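PDB 6MT7: long form salivary protein D7L from Phlebotomus duboscqi, which binds and sequesters cysteinyl leukotrienes and a thromboxane A2 analogue, countering the host response to sand fly feeding and inhibiting collagen-induced, thromboxane-dependent platelet aggregation. Local coordinates for residues Ser141-Cys144 against Asn148-Lys151; Cys156-Ser161 against Thr208-Val213; Tyr164-Asp169 against Glu173-Arg178; Asp187-Ser192 against Glu214-Gln219. All coordinates share one frame; numbering follows the deposited sequence.

Interaction 1 of 4, residues Ser141-Cys144 against Asn148-Lys151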
loop_
_atom_site.group_PDB
_atom_site.type_symbol
_atom_site.label_atom_id
_atom_site.label_comp_id
_atom_site.label_asym_id
_atom_site.label_seq_id
_atom_site.Cartn_x
_atom_site.Cartn_y
_atom_site.Cartn_z
ATOM N N SER A 141 -4.219 -12.836 10.790
ATOM C CA SER A 141 -4.856 -14.129 11.040
ATOM C C SER A 141 -5.933 -14.005 12.109
ATOM O O SER A 141 -7.039 -14.533 11.951
ATOM C CB SER A 141 -3.829 -15.187 11.463
ATOM O OG SER A 141 -3.010 -14.755 12.536
ATOM N N ASP A 142 -5.639 -13.288 13.194
ATOM C CA ASP A 142 -6.608 -13.177 14.280
ATOM C C ASP A 142 -7.833 -12.377 13.855
ATOM O O ASP A 142 -8.964 -12.725 14.221
ATOM C CB ASP A 142 -5.934 -12.562 15.508
ATOM C CG ASP A 142 -4.913 -13.498 16.129
ATOM O OD1 ASP A 142 -5.187 -14.718 16.171
ATOM O OD2 ASP A 142 -3.837 -13.028 16.563
ATOM N N PHE A 143 -7.637 -11.324 13.057
ATOM C CA PHE A 143 -8.771 -10.524 12.606
ATOM C C PHE A 143 -9.607 -11.284 11.588
ATOM O O PHE A 143 -10.844 -11.282 11.651
ATOM C CB PHE A 143 -8.287 -9.203 12.002
ATOM C CG PHE A 143 -9.403 -8.336 11.479
ATOM C CD1 PHE A 143 -10.165 -7.565 12.352
ATOM C CD2 PHE A 143 -9.704 -8.303 10.128
ATOM C CE1 PHE A 143 -11.202 -6.771 11.885
ATOM C CE2 PHE A 143 -10.741 -7.510 9.647
ATOM C CZ PHE A 143 -11.491 -6.740 10.532
ATOM N N CYS A 144 -8.943 -11.900 10.606
ATOM C CA CYS A 144 -9.658 -12.580 9.541
ATOM C C CYS A 144 -10.282 -13.893 10.007
ATOM O O CYS A 144 -11.251 -14.351 9.394
ATOM C CB CYS A 144 -8.711 -12.812 8.366
ATOM S SG CYS A 144 -8.285 -11.266 7.543
ATOM N N ASN A 148 -16.236 -15.046 10.615
ATOM C CA ASN A 148 -16.296 -15.847 9.388
ATOM C C ASN A 148 -15.804 -15.062 8.181
ATOM O O ASN A 148 -16.278 -15.264 7.062
ATOM C CB ASN A 148 -17.709 -16.371 9.137
ATOM C CG ASN A 148 -18.154 -17.338 10.206
ATOM O OD1 ASN A 148 -17.565 -18.404 10.364
ATOM N ND2 ASN A 148 -19.185 -16.963 10.960
ATOM N N ARG A 149 -14.847 -14.152 8.403
ATOM C CA ARG A 149 -14.428 -13.269 7.317
ATOM C C ARG A 149 -13.741 -14.031 6.190
ATOM O O ARG A 149 -13.830 -13.615 5.030
ATOM C CB ARG A 149 -13.510 -12.166 7.851
ATOM C CG ARG A 149 -14.237 -11.106 8.684
ATOM C CD ARG A 149 -13.277 -10.142 9.372
ATOM N NE ARG A 149 -14.008 -9.039 9.991
ATOM C CZ ARG A 149 -14.004 -8.763 11.289
ATOM N NH1 ARG A 149 -13.279 -9.491 12.129
ATOM N NH2 ARG A 149 -14.717 -7.741 11.745
ATOM N N GLU A 150 -13.061 -15.139 6.498
ATOM C CA GLU A 150 -12.310 -15.842 5.461
ATOM C C GLU A 150 -13.215 -16.476 4.416
ATOM O O GLU A 150 -12.753 -16.750 3.304
ATOM C CB GLU A 150 -11.402 -16.910 6.070
ATOM C CG GLU A 150 -10.272 -16.389 6.965
ATOM C CD GLU A 150 -9.109 -15.784 6.185
ATOM O OE1 GLU A 150 -9.347 -15.090 5.177
ATOM O OE2 GLU A 150 -7.957 -16.004 6.599
ATOM N N LYS A 151 -14.488 -16.711 4.746
ATOM C CA LYS A 151 -15.455 -17.211 3.775
ATOM C C LYS A 151 -15.733 -16.214 2.658
ATOM O O LYS A 151 -16.153 -16.624 1.570
ATOM C CB LYS A 151 -16.773 -17.558 4.472
ATOM C CG LYS A 151 -16.630 -18.380 5.740
ATOM C CD LYS A 151 -17.779 -19.379 5.866
ATOM C CE LYS A 151 -17.469 -20.471 6.875
ATOM N NZ LYS A 151 -16.651 -19.954 8.005
HETATM O O HOH W 1 -12.958 -16.712 9.163
#
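Cys144 O and Glu150 N are bridged by water 1, which lies 2.9 Å from Cys144 O, so the last turn of helix 140-144 is tied to the 3-10 turn that follows it. A second carbonyl, Phe143 O, takes a direct bond from Arg149 NH1 at 3.1 Å (N-H...O 150°), the donor standing somewhat out of the carbonyl plane. The same guanidinium lies flat over one face of the Phe143 ring, planes 12° apart, with Arg149 CZ 3.8 Å from the ring centroid: a cation-pi stack. Arginine suits this place because its flat, charged end can cover an aromatic face while one of its nitrogens still bonds a carbonyl; its chain, extended from CG to NE, reaches across to the ring. Phe143 meets it because CG lies anti to the backbone N (chi1 178°), which sends the ring along beside the carbonyl that Arg149 grips. Glu150 bends at chi2 and brings CD against Cys144 CB at 3.7 Å, while its carboxylate bonds Ser161. The result is a helix end followed by a 3-10 turn, cross-linked through the Cys144-Cys160 disulfide to helix 159-164 in the disulfide-stapled helical fold of the D7 and odorant-binding proteins.

Interaction 2 of 4, residues Cys156-Ser161 against Thr208-Val213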
loop_
_atom_site.group_PDB
_atom_site.type_symbol
_atom_site.label_atom_id
_atom_site.label_comp_id
_atom_site.label_asym_id
_atom_site.label_seq_id
_atom_site.Cartn_x
_atom_site.Cartn_y
_atom_site.Cartn_z
ATOM N N CYS A 156 -15.228 -19.452 0.637
ATOM C CA CYS A 156 -13.788 -19.333 0.484
ATOM C C CYS A 156 -13.066 -19.657 1.786
ATOM O O CYS A 156 -13.672 -19.849 2.844
ATOM C CB CYS A 156 -13.422 -17.942 -0.013
ATOM S SG CYS A 156 -13.769 -17.771 -1.769
ATOM N N GLN A 157 -11.737 -19.720 1.693
ATOM C CA GLN A 157 -10.911 -20.057 2.838
ATOM C C GLN A 157 -9.934 -18.966 3.238
ATOM O O GLN A 157 -9.451 -18.989 4.375
ATOM C CB GLN A 157 -10.125 -21.344 2.564
ATOM C CG GLN A 157 -10.968 -22.604 2.682
ATOM C CD GLN A 157 -10.560 -23.667 1.685
ATOM O OE1 GLN A 157 -11.293 -23.962 0.743
ATOM N NE2 GLN A 157 -9.383 -24.253 1.890
ATOM N N HIS A 158 -9.636 -18.016 2.349
ATOM C CA HIS A 158 -8.600 -17.014 2.591
ATOM C C HIS A 158 -9.000 -15.649 2.048
ATOM O O HIS A 158 -8.133 -14.853 1.660
ATOM C CB HIS A 158 -7.269 -17.432 1.956
ATOM C CG HIS A 158 -6.892 -18.856 2.218
ATOM N ND1 HIS A 158 -6.477 -19.301 3.454
ATOM C CD2 HIS A 158 -6.865 -19.936 1.399
ATOM C CE1 HIS A 158 -6.214 -20.594 3.389
ATOM N NE2 HIS A 158 -6.436 -21.002 2.151
ATOM N N ALA A 159 -10.300 -15.362 2.009
ATOM C CA ALA A 159 -10.770 -14.151 1.342
ATOM C C ALA A 159 -10.291 -12.895 2.056
ATOM O O ALA A 159 -9.878 -11.921 1.414
ATOM C CB ALA A 159 -12.291 -14.161 1.255
ATOM N N CYS A 160 -10.355 -12.898 3.382
ATOM C CA CYS A 160 -9.937 -11.748 4.169
ATOM C C CYS A 160 -8.417 -11.655 4.213
ATOM O O CYS A 160 -7.847 -10.580 3.989
ATOM C CB CYS A 160 -10.543 -11.868 5.576
ATOM S SG CYS A 160 -10.065 -10.622 6.800
ATOM N N SER A 161 -7.748 -12.783 4.477
ATOM C CA SER A 161 -6.293 -12.785 4.605
ATOM C C SER A 161 -5.625 -12.312 3.323
ATOM O O SER A 161 -4.652 -11.548 3.362
ATOM C CB SER A 161 -5.799 -14.186 4.962
ATOM O OG SER A 161 -6.003 -14.463 6.334
ATOM N N THR A 208 -6.966 -18.477 -4.694
ATOM C CA THR A 208 -5.957 -18.960 -5.628
ATOM C C THR A 208 -4.629 -18.243 -5.418
ATOM O O THR A 208 -3.571 -18.883 -5.405
ATOM C CB THR A 208 -6.453 -18.810 -7.066
ATOM O OG1 THR A 208 -7.728 -19.449 -7.188
ATOM C CG2 THR A 208 -5.487 -19.470 -8.045
HETATM N N MSE A 209 -4.663 -16.927 -5.206
HETATM C CA MSE A 209 -3.436 -16.200 -4.886
HETATM C C MSE A 209 -2.781 -16.700 -3.609
HETATM O O MSE A 209 -1.571 -16.936 -3.566
HETATM C CB MSE A 209 -3.703 -14.685 -4.780
HETATM C CG MSE A 209 -4.128 -14.067 -6.109
HETATM SE SE MSE A 209 -2.579 -13.893 -7.308
HETATM C CE MSE A 209 -1.434 -12.913 -6.119
ATOM N N TYR A 210 -3.596 -16.854 -2.567
ATOM C CA TYR A 210 -3.086 -17.333 -1.287
ATOM C C TYR A 210 -2.404 -18.688 -1.442
ATOM O O TYR A 210 -1.252 -18.869 -1.028
ATOM C CB TYR A 210 -4.241 -17.405 -0.279
ATOM C CG TYR A 210 -3.845 -17.790 1.132
ATOM C CD1 TYR A 210 -3.583 -19.116 1.469
ATOM C CD2 TYR A 210 -3.751 -16.828 2.135
ATOM C CE1 TYR A 210 -3.213 -19.469 2.762
ATOM C CE2 TYR A 210 -3.394 -17.177 3.428
ATOM C CZ TYR A 210 -3.128 -18.495 3.733
ATOM O OH TYR A 210 -2.776 -18.833 5.019
ATOM N N ASN A 211 -3.110 -19.657 -2.033
ATOM C CA ASN A 211 -2.569 -21.006 -2.143
ATOM C C ASN A 211 -1.349 -21.047 -3.049
ATOM O O ASN A 211 -0.429 -21.840 -2.812
ATOM C CB ASN A 211 -3.645 -21.959 -2.655
ATOM C CG ASN A 211 -4.769 -22.149 -1.655
ATOM O OD1 ASN A 211 -4.550 -22.071 -0.450
ATOM N ND2 ASN A 211 -5.974 -22.386 -2.149
ATOM N N CYS A 212 -1.322 -20.197 -4.078
ATOM C CA CYS A 212 -0.190 -20.183 -5.000
ATOM C C CYS A 212 1.059 -19.619 -4.337
ATOM O O CYS A 212 2.156 -20.172 -4.498
ATOM C CB CYS A 212 -0.539 -19.379 -6.254
ATOM S SG CYS A 212 0.799 -19.274 -7.469
ATOM N N VAL A 213 0.917 -18.521 -3.589
ATOM C CA VAL A 213 2.068 -17.957 -2.891
ATOM C C VAL A 213 2.587 -18.951 -1.859
ATOM O O VAL A 213 3.796 -19.175 -1.740
ATOM C CB VAL A 213 1.702 -16.603 -2.248
ATOM C CG1 VAL A 213 2.803 -16.142 -1.290
ATOM C CG2 VAL A 213 1.462 -15.533 -3.324
#
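His158 and Tyr210 form an offset aromatic stack that joins the loop residue just before helix 159-164 to helix 203-216 in the largely helical, disulfide-linked D7 fold. The histidine can be followed outward. Its CB sits over the tyrosine face, 3.9 Å from the ring centroid, in a CH-pi contact. CG then lies 3.4 Å from Tyr210 CG, and beyond it the two sides of the imidazole spread over different parts of the phenol: His158 ND1 is above the ring near Tyr210 CE1 and CZ, whereas His158 CD2 faces Tyr210 CD1. At the tip His158 CE1 approaches Tyr210 CE1 to 3.3 Å, and NE2 comes near the side chain of Asn211, whose amide stands almost perpendicular to the imidazole (88°). The rings are nearly parallel, planes 4° apart and centroids 3.6 Å apart; histidine suits the place because its flat imidazole can lie over the phenol while its CB also reaches the face. Tyr210 presents that face because CG is anti to the backbone N (chi1 -176°), carrying the ring out from the helix. Gln157 CB lies against the opposite imidazole face, toward its rim, and Asp207 of helix 203-216 accepts the backbone N-H of His158, fixing the loop from which the ring projects. Next to the stack, Ser161 directs its hydroxyl to Glu150, while its CB rests 4.1 Å from Tyr210 CE2.

Interaction 3 of 4, residues Tyr164-Asp169 against Glu173-Arg178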
loop_
_atom_site.group_PDB
_atom_site.type_symbol
_atom_site.label_atom_id
_atom_site.label_comp_id
_atom_site.label_asym_id
_atom_site.label_seq_id
_atom_site.Cartn_x
_atom_site.Cartn_y
_atom_site.Cartn_z
ATOM N N TYR A 164 -5.677 -8.510 3.213
ATOM C CA TYR A 164 -4.782 -7.780 4.105
ATOM C C TYR A 164 -3.312 -8.055 3.806
ATOM O O TYR A 164 -2.458 -7.208 4.096
ATOM C CB TYR A 164 -5.126 -8.091 5.564
ATOM C CG TYR A 164 -6.310 -7.264 5.998
ATOM C CD1 TYR A 164 -6.168 -5.912 6.283
ATOM C CD2 TYR A 164 -7.576 -7.814 6.053
ATOM C CE1 TYR A 164 -7.256 -5.136 6.659
ATOM C CE2 TYR A 164 -8.671 -7.047 6.417
ATOM C CZ TYR A 164 -8.505 -5.710 6.717
ATOM O OH TYR A 164 -9.596 -4.949 7.081
ATOM N N TYR A 165 -2.995 -9.210 3.222
ATOM C CA TYR A 165 -1.654 -9.422 2.681
ATOM C C TYR A 165 -1.424 -8.656 1.384
ATOM O O TYR A 165 -0.299 -8.657 0.879
ATOM C CB TYR A 165 -1.406 -10.901 2.408
ATOM C CG TYR A 165 -1.405 -11.789 3.625
ATOM C CD1 TYR A 165 -0.906 -11.351 4.846
ATOM C CD2 TYR A 165 -1.890 -13.088 3.538
ATOM C CE1 TYR A 165 -0.902 -12.200 5.966
ATOM C CE2 TYR A 165 -1.896 -13.934 4.640
ATOM C CZ TYR A 165 -1.406 -13.488 5.843
ATOM O OH TYR A 165 -1.422 -14.353 6.924
ATOM N N ARG A 166 -2.462 -8.006 0.847
ATOM C CA ARG A 166 -2.398 -7.285 -0.424
ATOM C C ARG A 166 -1.959 -8.203 -1.560
ATOM O O ARG A 166 -1.182 -7.819 -2.442
ATOM C CB ARG A 166 -1.516 -6.036 -0.334
ATOM C CG ARG A 166 -2.305 -4.779 0.074
ATOM C CD ARG A 166 -2.734 -4.859 1.545
ATOM N NE ARG A 166 -3.469 -3.670 1.984
ATOM C CZ ARG A 166 -3.841 -3.447 3.246
ATOM N NH1 ARG A 166 -3.558 -4.328 4.202
ATOM N NH2 ARG A 166 -4.485 -2.331 3.565
ATOM N N LEU A 167 -2.485 -9.428 -1.552
ATOM C CA LEU A 167 -2.440 -10.250 -2.753
ATOM C C LEU A 167 -3.529 -9.833 -3.734
ATOM O O LEU A 167 -3.333 -9.930 -4.951
ATOM C CB LEU A 167 -2.592 -11.729 -2.393
ATOM C CG LEU A 167 -1.602 -12.224 -1.332
ATOM C CD1 LEU A 167 -1.835 -13.697 -1.007
ATOM C CD2 LEU A 167 -0.178 -11.986 -1.790
ATOM N N VAL A 168 -4.673 -9.379 -3.216
ATOM C CA VAL A 168 -5.799 -8.885 -3.999
ATOM C C VAL A 168 -6.282 -7.589 -3.361
ATOM O O VAL A 168 -6.031 -7.323 -2.184
ATOM C CB VAL A 168 -6.976 -9.893 -4.084
ATOM C CG1 VAL A 168 -6.554 -11.179 -4.807
ATOM C CG2 VAL A 168 -7.564 -10.200 -2.685
ATOM N N ASP A 169 -7.002 -6.787 -4.149
ATOM C CA ASP A 169 -7.601 -5.558 -3.641
ATOM C C ASP A 169 -9.053 -5.824 -3.228
ATOM O O ASP A 169 -9.492 -6.973 -3.127
ATOM C CB ASP A 169 -7.468 -4.429 -4.672
ATOM C CG ASP A 169 -8.202 -4.710 -5.983
ATOM O OD1 ASP A 169 -9.108 -5.572 -6.029
ATOM O OD2 ASP A 169 -7.854 -4.059 -6.991
ATOM N N GLU A 173 -9.214 -8.403 -7.205
ATOM C CA GLU A 173 -8.308 -8.412 -8.339
ATOM C C GLU A 173 -6.869 -8.432 -7.838
ATOM O O GLU A 173 -6.551 -7.711 -6.887
ATOM C CB GLU A 173 -8.520 -7.182 -9.228
ATOM C CG GLU A 173 -7.647 -7.166 -10.473
ATOM C CD GLU A 173 -7.840 -5.916 -11.309
ATOM O OE1 GLU A 173 -8.880 -5.240 -11.127
ATOM O OE2 GLU A 173 -6.962 -5.623 -12.154
ATOM N N PRO A 174 -5.989 -9.251 -8.424
ATOM C CA PRO A 174 -4.608 -9.314 -7.919
ATOM C C PRO A 174 -3.941 -7.953 -7.963
ATOM O O PRO A 174 -4.199 -7.130 -8.845
ATOM C CB PRO A 174 -3.918 -10.299 -8.871
ATOM C CG PRO A 174 -5.029 -11.130 -9.427
ATOM C CD PRO A 174 -6.225 -10.222 -9.509
ATOM N N ILE A 175 -3.070 -7.711 -6.988
ATOM C CA ILE A 175 -2.266 -6.499 -6.972
ATOM C C ILE A 175 -0.962 -6.829 -7.699
ATOM O O ILE A 175 -0.089 -7.520 -7.169
ATOM C CB ILE A 175 -2.054 -5.993 -5.547
ATOM C CG1 ILE A 175 -3.422 -5.546 -4.992
ATOM C CG2 ILE A 175 -1.042 -4.861 -5.530
ATOM C CD1 ILE A 175 -3.410 -5.112 -3.530
ATOM N N HIS A 176 -0.846 -6.346 -8.943
ATOM C CA HIS A 176 0.169 -6.853 -9.865
ATOM C C HIS A 176 1.586 -6.482 -9.441
ATOM O O HIS A 176 2.530 -7.219 -9.748
ATOM C CB HIS A 176 -0.080 -6.318 -11.278
ATOM C CG HIS A 176 -1.196 -6.999 -12.008
ATOM N ND1 HIS A 176 -2.492 -7.023 -11.537
ATOM C CD2 HIS A 176 -1.215 -7.656 -13.194
ATOM C CE1 HIS A 176 -3.257 -7.681 -12.391
ATOM N NE2 HIS A 176 -2.508 -8.073 -13.406
ATOM N N PHE A 177 1.762 -5.347 -8.771
ATOM C CA PHE A 177 3.095 -4.835 -8.481
ATOM C C PHE A 177 3.652 -5.307 -7.144
ATOM O O PHE A 177 4.755 -4.883 -6.774
ATOM C CB PHE A 177 3.093 -3.297 -8.508
ATOM C CG PHE A 177 2.197 -2.675 -7.477
ATOM C CD1 PHE A 177 2.612 -2.525 -6.164
ATOM C CD2 PHE A 177 0.934 -2.230 -7.826
ATOM C CE1 PHE A 177 1.780 -1.959 -5.217
ATOM C CE2 PHE A 177 0.109 -1.659 -6.885
ATOM C CZ PHE A 177 0.530 -1.524 -5.583
ATOM N N ARG A 178 2.915 -6.135 -6.404
ATOM C CA ARG A 178 3.360 -6.599 -5.090
ATOM C C ARG A 178 4.735 -7.257 -5.172
ATOM O O ARG A 178 5.006 -8.071 -6.060
ATOM C CB ARG A 178 2.323 -7.563 -4.507
ATOM C CG ARG A 178 2.529 -7.941 -3.045
ATOM C CD ARG A 178 2.181 -6.781 -2.117
ATOM N NE ARG A 178 1.903 -7.257 -0.768
ATOM C CZ ARG A 178 2.717 -7.066 0.267
ATOM N NH1 ARG A 178 3.843 -6.390 0.106
ATOM N NH2 ARG A 178 2.399 -7.536 1.471
HETATM O O HOH W 2 -5.540 -4.499 -8.250
#
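Arg178 grips Tyr165 O with two nitrogens in this buried contact: the guanidinium comes side-on and gives both NH2 (3.0 Å) and NE (3.1 Å) to that one oxygen, which lies in the guanidinium plane. Arg178 gets there by a bend at chi2, with its CD lying against Arg166 O. Tyr165 O lies just past the end of helix 159-164, where Arg166 takes positive phi and closes a Schellman motif; a cation there would be expected to suit the negative end of the helix dipole. Tight packing continues at Ile175, whose CD1 reaches Arg166 O and Val168 O (3.7 Å each) as well as Arg166 CG, so an apolar branched side chain suits the spot. Glu173 and Pro174 form the partly exposed side, where water 2 enters to span Asp169 OD2 and Pro174 O. Bonding here is polar: Asp169 OD1 takes Glu173 N at 3.1 Å from above the carboxylate plane. Asp169 OD2 and Glu173 OE1 lie 4.4 Å apart, a like-charge approach that both bonding Met1 N would be expected to ease. Two backbone bonds, Ile175 N to Leu167 O and Asp169 N to Glu173 O (2.9 Å), make Val168 and Pro174 an antiparallel non-hydrogen-bonded pair, a position that a proline, lacking an N-H, can occupy. The arrangement is a Schellman helix end followed by a tight hairpin with one antiparallel bridge.

Interaction 4 of 4, residues Asp187-Ser192 against Glu214-Gln219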
loop_
_atom_site.group_PDB
_atom_site.type_symbol
_atom_site.label_atom_id
_atom_site.label_comp_id
_atom_site.label_asym_id
_atom_site.label_seq_id
_atom_site.Cartn_x
_atom_site.Cartn_y
_atom_site.Cartn_z
ATOM N N ASP A 187 9.768 -12.314 -8.657
ATOM C CA ASP A 187 8.821 -11.634 -9.534
ATOM C C ASP A 187 8.152 -12.617 -10.492
ATOM O O ASP A 187 6.953 -12.509 -10.759
ATOM C CB ASP A 187 9.533 -10.535 -10.319
ATOM C CG ASP A 187 9.940 -9.353 -9.452
ATOM O OD1 ASP A 187 9.482 -9.243 -8.294
ATOM O OD2 ASP A 187 10.710 -8.514 -9.961
ATOM N N GLU A 188 8.921 -13.571 -11.032
ATOM C CA GLU A 188 8.341 -14.580 -11.916
ATOM C C GLU A 188 7.328 -15.448 -11.184
ATOM O O GLU A 188 6.268 -15.776 -11.730
ATOM C CB GLU A 188 9.439 -15.454 -12.513
ATOM C CG GLU A 188 10.214 -14.770 -13.619
ATOM C CD GLU A 188 9.350 -14.518 -14.834
ATOM O OE1 GLU A 188 9.223 -13.329 -15.209
ATOM O OE2 GLU A 188 8.811 -15.494 -15.414
ATOM N N GLN A 189 7.646 -15.849 -9.952
ATOM C CA GLN A 189 6.704 -16.666 -9.194
ATOM C C GLN A 189 5.428 -15.890 -8.916
ATOM O O GLN A 189 4.319 -16.391 -9.135
ATOM C CB GLN A 189 7.352 -17.151 -7.896
ATOM C CG GLN A 189 8.392 -18.246 -8.152
ATOM C CD GLN A 189 9.475 -18.294 -7.098
ATOM O OE1 GLN A 189 9.295 -17.803 -5.992
ATOM N NE2 GLN A 189 10.619 -18.878 -7.446
ATOM N N PHE A 190 5.563 -14.645 -8.465
ATOM C CA PHE A 190 4.365 -13.866 -8.181
ATOM C C PHE A 190 3.535 -13.663 -9.440
ATOM O O PHE A 190 2.304 -13.804 -9.408
ATOM C CB PHE A 190 4.725 -12.522 -7.560
ATOM C CG PHE A 190 3.541 -11.803 -7.001
ATOM C CD1 PHE A 190 3.062 -12.117 -5.734
ATOM C CD2 PHE A 190 2.888 -10.831 -7.744
ATOM C CE1 PHE A 190 1.938 -11.454 -5.214
ATOM C CE2 PHE A 190 1.775 -10.174 -7.229
ATOM C CZ PHE A 190 1.300 -10.493 -5.971
ATOM N N ALA A 191 4.195 -13.328 -10.558
ATOM C CA ALA A 191 3.485 -13.175 -11.827
ATOM C C ALA A 191 2.729 -14.440 -12.199
ATOM O O ALA A 191 1.611 -14.369 -12.728
ATOM C CB ALA A 191 4.463 -12.812 -12.951
ATOM N N SER A 192 3.329 -15.612 -11.962
ATOM C CA SER A 192 2.630 -16.852 -12.281
ATOM C C SER A 192 1.374 -17.018 -11.431
ATOM O O SER A 192 0.367 -17.545 -11.918
ATOM C CB SER A 192 3.564 -18.062 -12.124
ATOM O OG SER A 192 3.805 -18.366 -10.758
ATOM N N GLU A 214 1.675 -19.580 -1.113
ATOM C CA GLU A 214 2.092 -20.526 -0.085
ATOM C C GLU A 214 2.808 -21.725 -0.688
ATOM O O GLU A 214 3.743 -22.261 -0.082
ATOM C CB GLU A 214 0.881 -20.982 0.722
ATOM C CG GLU A 214 1.241 -21.777 1.965
ATOM C CD GLU A 214 0.039 -22.031 2.853
ATOM O OE1 GLU A 214 -1.025 -22.423 2.324
ATOM O OE2 GLU A 214 0.159 -21.827 4.078
ATOM N N LYS A 215 2.389 -22.152 -1.880
ATOM C CA LYS A 215 3.066 -23.262 -2.542
ATOM C C LYS A 215 4.503 -22.901 -2.904
ATOM O O LYS A 215 5.404 -23.743 -2.806
ATOM C CB LYS A 215 2.280 -23.685 -3.782
ATOM C CG LYS A 215 2.835 -24.923 -4.470
ATOM C CD LYS A 215 1.797 -26.033 -4.540
ATOM C CE LYS A 215 2.358 -27.284 -5.210
ATOM N NZ LYS A 215 2.705 -28.343 -4.220
ATOM N N HIS A 216 4.742 -21.650 -3.310
ATOM C CA HIS A 216 6.097 -21.243 -3.664
ATOM C C HIS A 216 6.989 -21.156 -2.434
ATOM O O HIS A 216 8.146 -21.595 -2.469
ATOM C CB HIS A 216 6.074 -19.910 -4.411
ATOM C CG HIS A 216 5.567 -20.016 -5.813
ATOM N ND1 HIS A 216 6.168 -20.816 -6.761
ATOM C CD2 HIS A 216 4.514 -19.429 -6.428
ATOM C CE1 HIS A 216 5.506 -20.718 -7.901
ATOM N NE2 HIS A 216 4.500 -19.880 -7.726
ATOM N N ASN A 217 6.476 -20.597 -1.338
ATOM C CA ASN A 217 7.243 -20.523 -0.097
ATOM C C ASN A 217 6.277 -20.581 1.075
ATOM O O ASN A 217 5.455 -19.674 1.253
ATOM C CB ASN A 217 8.096 -19.253 -0.042
ATOM C CG ASN A 217 9.068 -19.257 1.129
ATOM O OD1 ASN A 217 8.660 -19.232 2.286
ATOM N ND2 ASN A 217 10.363 -19.290 0.829
ATOM N N SER A 218 6.377 -21.646 1.874
ATOM C CA SER A 218 5.398 -21.878 2.930
ATOM C C SER A 218 5.504 -20.885 4.079
ATOM O O SER A 218 4.565 -20.796 4.879
ATOM C CB SER A 218 5.532 -23.306 3.473
ATOM O OG SER A 218 6.832 -23.536 3.987
ATOM N N GLN A 219 6.600 -20.133 4.184
ATOM C CA GLN A 219 6.756 -19.192 5.283
ATOM C C GLN A 219 6.440 -17.752 4.901
ATOM O O GLN A 219 6.293 -16.916 5.797
ATOM C CB GLN A 219 8.178 -19.267 5.851
ATOM C CG GLN A 219 8.591 -20.661 6.318
ATOM C CD GLN A 219 7.465 -21.428 6.998
ATOM O OE1 GLN A 219 7.137 -22.551 6.610
ATOM N NE2 GLN A 219 6.892 -20.834 8.038
HETATM O O HOH W 3 2.714 -20.948 -9.966
#
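Gln189 and His216 bring the two backbones closest, CA to CA 7.2 Å, where the first turns of helix 187-196 pass the C-terminal end of helix 203-216. The latter leaves helical geometry at Asn217, whose side-chain OD1 accepts from Gln219 N at 2.9 Å, capping the turn into the next helix. Across the contact the His216 ring receives Gln189 on one face: CB lies almost exactly on the ring normal, 3.8 Å from the centroid and 3° off it, and CG sits 3.7 Å from ND1. Glutamine's chain, extended beyond CG, packs its aliphatic part on the ring while the amide runs past at only 15° to the imidazole plane. Ser192 OG takes a weak bond from His216 NE2 at 3.5 Å; water 3 donates to Ser192 OG (2.9 Å) and lies 3.1 Å from His216 NE2. With OG between backbone N and carbonyl carbon (chi1 74°), the serine hydroxyl can donate to Gln189 O as well, 2.6 Å away. Histidine suits the place by offering a ring face to the aliphatic stem and a nitrogen to Ser192. This surface contact joins helix 187-196 to the end of helix 203-216, with Ile185 of the preceding loop touching His216 and helix 220-227 following directly.

Interactions 1 and 2 are joined by the Cys144-Cys160 disulfide (SG to SG 2.0 Å) and by a probable hydrogen bond between Glu150 OE2 and Ser161 OG, 2.5 Å. Phe143 CE2 meets Tyr164 OH at 3.8 Å, tying interaction 1 to 3. Interactions 2, 3 and 4 form a cluster with centres 11 to 13 Å apart: Leu167 packs on Met209 and Tyr210, and Phe190 of helix 187-196 touches Leu167, Ile175 and Arg178. Interactions 2 and 4 share helix 203-216, and Met209 CE meets Phe190 CZ at 3.7 Å. The bound Triton X-100 fragment lies about 14 Å from the Arg166 side chain; the side chain of Lys136, a ligand-binding residue by similarity, lies about 11 Å from those of Phe143 and Arg166.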